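Local coordinates for protein diaminopimelate decarboxylase (Helicobacter pylori, PDB 2QGH) that probably catalyses the pyridoxal-phosphate-dependent decarboxylation of meso-diaminopimelate to L-lysine, the last step of bacterial lysine biosynthesis, at residues 93-97 with 98-102. Residues are numbered along the deposited sequence; the frame is centred on the assembly and turned at random.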
# COMPACT_ATOMS: atom_id res chain seq x y z
N GLN A 93 14.53 -15.57 -5.14
CA GLN A 93 15.87 -15.04 -5.23
C GLN A 93 16.35 -14.53 -3.88
O GLN A 93 17.50 -14.75 -3.51
CB GLN A 93 15.96 -13.93 -6.29
CG GLN A 93 15.72 -14.44 -7.71
CD GLN A 93 16.21 -13.47 -8.79
OE1 GLN A 93 16.07 -13.74 -9.99
NE2 GLN A 93 16.81 -12.36 -8.37
N ARG A 94 15.47 -13.86 -3.14
CA ARG A 94 15.83 -13.36 -1.80
C ARG A 94 16.25 -14.52 -0.91
O ARG A 94 17.31 -14.50 -0.29
CB ARG A 94 14.65 -12.66 -1.13
CG ARG A 94 14.31 -11.27 -1.64
CD ARG A 94 13.08 -10.76 -0.91
NE ARG A 94 12.90 -9.32 -0.98
CZ ARG A 94 13.59 -8.44 -0.25
NH1 ARG A 94 14.50 -8.86 0.61
NH2 ARG A 94 13.36 -7.14 -0.39
N ALA A 95 15.38 -15.54 -0.85
CA ALA A 95 15.61 -16.72 -0.03
C ALA A 95 16.95 -17.39 -0.32
O ALA A 95 17.71 -17.69 0.60
CB ALA A 95 14.48 -17.72 -0.24
N LEU A 96 17.23 -17.62 -1.61
CA LEU A 96 18.48 -18.25 -2.02
C LEU A 96 19.67 -17.40 -1.64
O LEU A 96 20.70 -17.91 -1.21
CB LEU A 96 18.48 -18.49 -3.53
CG LEU A 96 17.57 -19.60 -4.05
CD1 LEU A 96 17.60 -19.63 -5.57
CD2 LEU A 96 18.02 -20.93 -3.48
N LYS A 97 19.53 -16.09 -1.81
CA LYS A 97 20.59 -15.14 -1.50
C LYS A 97 20.85 -15.07 0.00
O LYS A 97 21.95 -14.74 0.43
CB LYS A 97 20.20 -13.76 -2.04
CG LYS A 97 21.27 -12.68 -1.92
CD LYS A 97 20.76 -11.35 -2.48
CE LYS A 97 21.78 -10.23 -2.33
NZ LYS A 97 22.96 -10.40 -3.23
N ALA A 98 19.84 -15.39 0.81
CA ALA A 98 20.00 -15.34 2.25
C ALA A 98 20.54 -16.65 2.80
O ALA A 98 20.83 -16.74 3.99
CB ALA A 98 18.68 -15.01 2.92
N GLY A 99 20.67 -17.66 1.94
CA GLY A 99 21.22 -18.93 2.38
C GLY A 99 20.25 -20.09 2.56
O GLY A 99 20.64 -21.15 3.06
N ILE A 100 19.00 -19.90 2.16
CA ILE A 100 18.02 -20.97 2.30
C ILE A 100 18.29 -21.99 1.20
O ILE A 100 18.57 -21.62 0.07
CB ILE A 100 16.59 -20.39 2.24
CG1 ILE A 100 16.32 -19.63 3.55
CG2 ILE A 100 15.56 -21.51 2.05
CD1 ILE A 100 15.03 -18.89 3.59
N LYS A 101 18.25 -23.27 1.55
CA LYS A 101 18.51 -24.32 0.57
C LYS A 101 17.39 -24.40 -0.45
O LYS A 101 16.20 -24.35 -0.11
CB LYS A 101 18.65 -25.69 1.24
CG LYS A 101 19.73 -25.78 2.30
CD LYS A 101 21.12 -25.49 1.74
CE LYS A 101 22.17 -25.68 2.83
NZ LYS A 101 23.56 -25.41 2.36
N PRO A 102 17.74 -24.50 -1.74
CA PRO A 102 16.72 -24.58 -2.78
C PRO A 102 15.71 -25.71 -2.55
O PRO A 102 14.51 -25.54 -2.82
CB PRO A 102 17.53 -24.76 -4.07
CG PRO A 102 18.87 -25.25 -3.59
CD PRO A 102 19.09 -24.48 -2.33
O HOH W 1 20.76 -20.85 -1.02
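Ile100 folds back over the end of helix 89-97 and lies against the backbone and methyl of Ala95. Ile100 CB sits 3.4 Å from Ala95 O. With chi1 at -72°, Ile100 CG1 lies beside the residue's own backbone N and passes near that oxygen too. The extended chain then runs on to put Ile100 CD1 4.0 Å from Ala95 CB. The same side chain also touches Ala78, Ala84 and Ile105, joining the turn to helix 71-79 and to strands 83-86 and 105-107.

The backbone explains the reversal. Ile100 N bonds to Ala95 O at 3.0 Å with an N-H...O angle of 159°, and Gly99, with positive phi (106°), gives its N-H to Leu96 O; these features define a Schellman motif. It ends the helix and starts the loop to the next strand of the (beta/alpha)8 barrel, the pyridoxal-binding domain. Ala98 N still makes the helical bond to Arg94 O, 2.9 Å long.

On another flank, Leu96 CD2 reaches Pro102 CD at 3.9 Å, the two side chains crossing at about a right angle. A water donates to both Leu96 O and Ile100 O, the latter at 2.6 Å, bridging helix end and loop. Facing the second subunit, Arg94 and Lys97 form salt bridges with its Glu418 and Glu419, respectively, and both pack on its Trp415.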